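Local coordinates for protein quinoline 2-oxidoreductase large subunit (Pseudomonas putida, PDB 1T3Q) that probably hydroxylates quinoline at carbon 2, as the molybdenum-bearing subunit of a xanthine dehydrogenase family enzyme with a molybdopterin cytosine dinucleotide cofactor, at residues F191-V196 with E769-T774; I687-L692 with S748-V753. All coordinates share one frame; numbering follows the deposited sequence.

Contact 1: F191-V196 with E769-T774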
loop_
_atom_site.group_PDB
_atom_site.type_symbol
_atom_site.label_atom_id
_atom_site.label_comp_id
_atom_site.label_asym_id
_atom_site.label_seq_id
_atom_site.Cartn_x
_atom_site.Cartn_y
_atom_site.Cartn_z
ATOM N N PHE B 191 -11.206 -7.596 -49.745
ATOM C CA PHE B 191 -10.429 -6.842 -48.775
ATOM C C PHE B 191 -9.743 -7.733 -47.757
ATOM O O PHE B 191 -10.251 -8.789 -47.384
ATOM C CB PHE B 191 -11.338 -5.834 -48.073
ATOM C CG PHE B 191 -11.866 -4.761 -48.990
ATOM C CD1 PHE B 191 -11.173 -3.568 -49.156
ATOM C CD2 PHE B 191 -13.039 -4.959 -49.713
ATOM C CE1 PHE B 191 -11.636 -2.585 -50.029
ATOM C CE2 PHE B 191 -13.516 -3.984 -50.591
ATOM C CZ PHE B 191 -12.811 -2.791 -50.750
ATOM N N SER B 192 -8.574 -7.299 -47.309
ATOM C CA SER B 192 -7.823 -8.056 -46.331
ATOM C C SER B 192 -7.019 -7.126 -45.441
ATOM O O SER B 192 -6.430 -6.159 -45.919
ATOM C CB SER B 192 -6.882 -9.032 -47.035
ATOM O OG SER B 192 -6.084 -9.721 -46.089
ATOM N N CYS B 193 -7.019 -7.407 -44.146
ATOM C CA CYS B 193 -6.253 -6.618 -43.193
ATOM C C CYS B 193 -5.295 -7.574 -42.512
ATOM O O CYS B 193 -5.671 -8.694 -42.165
ATOM C CB CYS B 193 -7.162 -5.988 -42.137
ATOM S SG CYS B 193 -8.473 -4.933 -42.795
ATOM N N GLY B 194 -4.053 -7.142 -42.324
ATOM C CA GLY B 194 -3.095 -7.998 -41.656
ATOM C C GLY B 194 -3.254 -7.846 -40.157
ATOM O O GLY B 194 -4.023 -7.007 -39.689
ATOM N N ARG B 195 -2.542 -8.661 -39.391
ATOM C CA ARG B 195 -2.611 -8.547 -37.946
ATOM C C ARG B 195 -1.860 -7.285 -37.547
ATOM O O ARG B 195 -0.944 -6.845 -38.249
ATOM C CB ARG B 195 -1.937 -9.745 -37.266
ATOM C CG ARG B 195 -2.763 -11.015 -37.292
ATOM C CD ARG B 195 -2.093 -12.171 -36.554
ATOM N NE ARG B 195 -3.030 -13.290 -36.457
ATOM C CZ ARG B 195 -3.267 -13.982 -35.349
ATOM N NH1 ARG B 195 -2.627 -13.685 -34.227
ATOM N NH2 ARG B 195 -4.173 -14.955 -35.356
ATOM N N VAL B 196 -2.264 -6.706 -36.424
ATOM C CA VAL B 196 -1.600 -5.538 -35.868
ATOM C C VAL B 196 -1.581 -5.764 -34.371
ATOM O O VAL B 196 -2.274 -6.649 -33.865
ATOM C CB VAL B 196 -2.348 -4.207 -36.168
ATOM C CG1 VAL B 196 -2.399 -3.966 -37.658
ATOM C CG2 VAL B 196 -3.747 -4.229 -35.560
ATOM N N GLU B 769 -6.781 -3.167 -51.883
ATOM C CA GLU B 769 -7.742 -3.620 -50.896
ATOM C C GLU B 769 -7.137 -4.329 -49.696
ATOM O O GLU B 769 -7.851 -4.923 -48.884
ATOM C CB GLU B 769 -8.785 -4.496 -51.608
ATOM C CG GLU B 769 -9.574 -3.697 -52.661
ATOM C CD GLU B 769 -10.350 -4.565 -53.641
ATOM O OE1 GLU B 769 -11.178 -4.010 -54.400
ATOM O OE2 GLU B 769 -10.129 -5.794 -53.662
ATOM N N THR B 770 -5.817 -4.245 -49.570
ATOM C CA THR B 770 -5.123 -4.867 -48.449
ATOM C C THR B 770 -4.382 -3.821 -47.619
ATOM O O THR B 770 -3.741 -2.932 -48.176
ATOM C CB THR B 770 -4.079 -5.895 -48.936
ATOM O OG1 THR B 770 -4.726 -6.898 -49.727
ATOM C CG2 THR B 770 -3.392 -6.558 -47.756
ATOM N N VAL B 771 -4.495 -3.906 -46.296
ATOM C CA VAL B 771 -3.755 -2.999 -45.424
ATOM C C VAL B 771 -2.757 -3.859 -44.649
ATOM O O VAL B 771 -3.016 -5.035 -44.378
ATOM C CB VAL B 771 -4.661 -2.234 -44.418
ATOM C CG1 VAL B 771 -5.588 -1.284 -45.171
ATOM C CG2 VAL B 771 -5.454 -3.211 -43.562
ATOM N N PRO B 772 -1.600 -3.287 -44.286
ATOM C CA PRO B 772 -1.204 -1.902 -44.563
ATOM C C PRO B 772 -0.842 -1.673 -46.029
ATOM O O PRO B 772 -0.381 -2.585 -46.714
ATOM C CB PRO B 772 -0.008 -1.706 -43.641
ATOM C CG PRO B 772 0.657 -3.055 -43.711
ATOM C CD PRO B 772 -0.525 -4.010 -43.580
ATOM N N ILE B 773 -1.062 -0.453 -46.505
ATOM C CA ILE B 773 -0.735 -0.094 -47.879
ATOM C C ILE B 773 0.704 0.401 -47.857
ATOM O O ILE B 773 0.975 1.570 -47.578
ATOM C CB ILE B 773 -1.664 1.013 -48.386
ATOM C CG1 ILE B 773 -3.116 0.528 -48.306
ATOM C CG2 ILE B 773 -1.284 1.398 -49.807
ATOM C CD1 ILE B 773 -4.152 1.579 -48.666
ATOM N N THR B 774 1.616 -0.519 -48.141
ATOM C CA THR B 774 3.048 -0.261 -48.128
ATOM C C THR B 774 3.571 0.140 -49.502
ATOM O O THR B 774 2.868 0.017 -50.499
ATOM C CB THR B 774 3.782 -1.532 -47.700
ATOM O OG1 THR B 774 3.548 -2.552 -48.681
ATOM C CG2 THR B 774 3.259 -2.030 -46.356
#
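Ser192 and Thr770 pair in parallel, and three backbone hydrogen bonds join their strands. Ser192 N donates to Glu769 O at 2.9 Å. Val771 N in turn donates to Ser192 O, and Gly194 N closes the pairing on Val771 O at 3.1 Å. Thr770 CA adds a CH···O contact to Ser192 O at 3.1 Å. On the face that carries Cys193 and Val771, methyl CG2 of Val771 packs 3.6 Å from both CB and SG of Cys193.

At the leading end, the Glu769 side chain crosses the Phe191 ring. Its CG lies over one face, offset toward the rim, and makes a CH-pi contact 3.9 Å from the ring centroid. CG is anti to the carbonyl carbon (chi1 -63°) and the chain is extended beyond it; the carboxylate comes out beside CZ, its plane turned 34° from the ring. There OE1 forms a salt bridge with Arg388 and OE2 accepts the Gln190 N-H. An alanine at Phe191 would probably open a gap against Glu769 CG and against Ala381, Thr384 and Leu385 of helix 375-393.

A cis peptide bond before Pro772 follows the pairing. Short strand 770-771 adds a parallel partner to strand 185-193, whose other neighbour is antiparallel strand 298-306, within a mixed beta-sheet of the molybdopterin cofactor-binding region.

Contact 2: I687-L692 with S748-V753; sequences IGQTLL and SAPAAV
Pro750 meets Thr690 and Gln689 where helices 744-761 and 672-692 pack side by side, their short segments 8.8 Å apart at closest approach and crossing at -33°. The proline CG lies 3.5 Å from Gln689 NE2, a buried amide nitrogen with no hydrogen-bond partner in the model; the glutamine, CG anti to the backbone N (chi1 -177°) and extended beyond, crosses the ring obliquely. Thr690 sends its methyl CG2 against the proline backbone, 3.3 Å from Pro750 O, and it also touches CB of the ring. The helix kinks at 750-751: Pro750 has no N-H to give, and Ala751 N makes only a weak bond, to Ser748 O.

One turn on, Val753 points toward the other helix and covers the hydroxyl side of Thr690. Its CG1, anti to the backbone N (chi1 -179°), sits 3.2 Å from Thr690 OG1, a close apolar-polar contact. That hydroxyl is satisfied within its own helix by a hydrogen bond with Ala686 O. The same methyl meets Leu691 CG at 4.0 Å, while CG2 of Val753 makes a looser contact with Ile687 CG1 at 4.4 Å. No hydrogen bond links the two segments.

Phe660 of strand 655-665 packs against both Ile687 and Val753, and Val657 of that strand meets Leu691. Helix 375-393 reaches the Gln689 and Pro750 end through Thr376, which touches both residues. Ser461 of strand 454-467 touches Ala751 and Ala752.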
loop_
_atom_site.group_PDB
_atom_site.type_symbol
_atom_site.label_atom_id
_atom_site.label_comp_id
_atom_site.label_asym_id
_atom_site.label_seq_id
_atom_site.Cartn_x
_atom_site.Cartn_y
_atom_site.Cartn_z
ATOM N N ILE B 687 -3.758 5.658 -39.076
ATOM C CA ILE B 687 -2.742 5.868 -40.092
ATOM C C ILE B 687 -1.713 4.744 -39.958
ATOM O O ILE B 687 -1.173 4.249 -40.952
ATOM C CB ILE B 687 -2.067 7.240 -39.898
ATOM C CG1 ILE B 687 -3.048 8.339 -40.314
ATOM C CG2 ILE B 687 -0.765 7.314 -40.694
ATOM C CD1 ILE B 687 -2.635 9.743 -39.873
ATOM N N GLY B 688 -1.458 4.342 -38.720
ATOM C CA GLY B 688 -0.517 3.263 -38.481
ATOM C C GLY B 688 -1.028 1.985 -39.128
ATOM O O GLY B 688 -0.339 1.372 -39.944
ATOM N N GLN B 689 -2.252 1.590 -38.791
ATOM C CA GLN B 689 -2.824 0.363 -39.359
ATOM C C GLN B 689 -2.886 0.364 -40.882
ATOM O O GLN B 689 -2.577 -0.641 -41.526
ATOM C CB GLN B 689 -4.242 0.114 -38.830
ATOM C CG GLN B 689 -4.838 -1.202 -39.360
ATOM C CD GLN B 689 -6.338 -1.330 -39.150
ATOM O OE1 GLN B 689 -6.915 -2.402 -39.364
ATOM N NE2 GLN B 689 -6.979 -0.237 -38.748
ATOM N N THR B 690 -3.274 1.491 -41.466
ATOM C CA THR B 690 -3.414 1.555 -42.912
ATOM C C THR B 690 -2.167 1.764 -43.758
ATOM O O THR B 690 -2.153 1.379 -44.925
ATOM C CB THR B 690 -4.451 2.633 -43.321
ATOM O OG1 THR B 690 -4.052 3.912 -42.808
ATOM C CG2 THR B 690 -5.826 2.272 -42.772
ATOM N N LEU B 691 -1.114 2.352 -43.194
ATOM C CA LEU B 691 0.083 2.606 -43.989
ATOM C C LEU B 691 1.399 2.060 -43.464
ATOM O O LEU B 691 2.368 1.987 -44.222
ATOM C CB LEU B 691 0.266 4.117 -44.190
ATOM C CG LEU B 691 -0.854 4.913 -44.860
ATOM C CD1 LEU B 691 -0.509 6.401 -44.833
ATOM C CD2 LEU B 691 -1.047 4.430 -46.286
ATOM N N LEU B 692 1.437 1.653 -42.199
ATOM C CA LEU B 692 2.696 1.213 -41.595
ATOM C C LEU B 692 2.780 -0.101 -40.831
ATOM O O LEU B 692 3.761 -0.835 -40.960
ATOM C CB LEU B 692 3.172 2.305 -40.637
ATOM C CG LEU B 692 3.420 3.694 -41.217
ATOM C CD1 LEU B 692 3.421 4.727 -40.100
ATOM C CD2 LEU B 692 4.743 3.685 -41.966
ATOM N N SER B 748 -13.544 4.299 -38.085
ATOM C CA SER B 748 -13.692 5.046 -39.329
ATOM C C SER B 748 -12.463 5.644 -40.019
ATOM O O SER B 748 -12.354 5.579 -41.239
ATOM C CB SER B 748 -14.729 6.151 -39.090
ATOM O OG SER B 748 -14.857 7.017 -40.201
ATOM N N ALA B 749 -11.544 6.239 -39.267
ATOM C CA ALA B 749 -10.373 6.838 -39.905
ATOM C C ALA B 749 -9.586 5.877 -40.812
ATOM O O ALA B 749 -9.076 6.283 -41.852
ATOM C CB ALA B 749 -9.447 7.455 -38.849
ATOM N N PRO B 750 -9.475 4.592 -40.440
ATOM C CA PRO B 750 -8.715 3.723 -41.345
ATOM C C PRO B 750 -9.370 3.664 -42.724
ATOM O O PRO B 750 -8.690 3.604 -43.749
ATOM C CB PRO B 750 -8.745 2.371 -40.636
ATOM C CG PRO B 750 -8.843 2.754 -39.174
ATOM C CD PRO B 750 -9.861 3.872 -39.214
ATOM N N ALA B 751 -10.700 3.676 -42.742
ATOM C CA ALA B 751 -11.440 3.621 -43.991
ATOM C C ALA B 751 -11.147 4.859 -44.832
ATOM O O ALA B 751 -10.997 4.770 -46.045
ATOM C CB ALA B 751 -12.940 3.508 -43.707
ATOM N N ALA B 752 -11.055 6.012 -44.177
ATOM C CA ALA B 752 -10.768 7.262 -44.877
ATOM C C ALA B 752 -9.421 7.207 -45.593
ATOM O O ALA B 752 -9.298 7.678 -46.725
ATOM C CB ALA B 752 -10.792 8.436 -43.890
ATOM N N VAL B 753 -8.412 6.633 -44.939
ATOM C CA VAL B 753 -7.086 6.535 -45.543
ATOM C C VAL B 753 -7.067 5.556 -46.717
ATOM O O VAL B 753 -6.522 5.864 -47.782
ATOM C CB VAL B 753 -6.012 6.098 -44.517
ATOM C CG1 VAL B 753 -4.645 6.027 -45.201
ATOM C CG2 VAL B 753 -5.964 7.080 -43.351
#

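In the fold
Contacts 1 and 2 abut, with centres 9 Å apart. Strand 770-771 follows helix 744-761 in the chain, and 769-774 passes close to Gln689 and Thr690 of helix 672-692. There Ile773 N lies 2.7 Å from Thr690 O, a probable hydrogen bond, and Pro772 CB packs 3.5 Å from Gln689 O. Val754 of helix 744-761 touches Val771, and helix 375-393 packs against both contacts. The side chain of Gln689 in contact 2 is about 12 Å from both the dioxosulfidomolybdenum ion and the pterin cytosine dinucleotide, a shell removed from direct contact with the metal, since no residue of either contact is among those lining the molybdenum pocket.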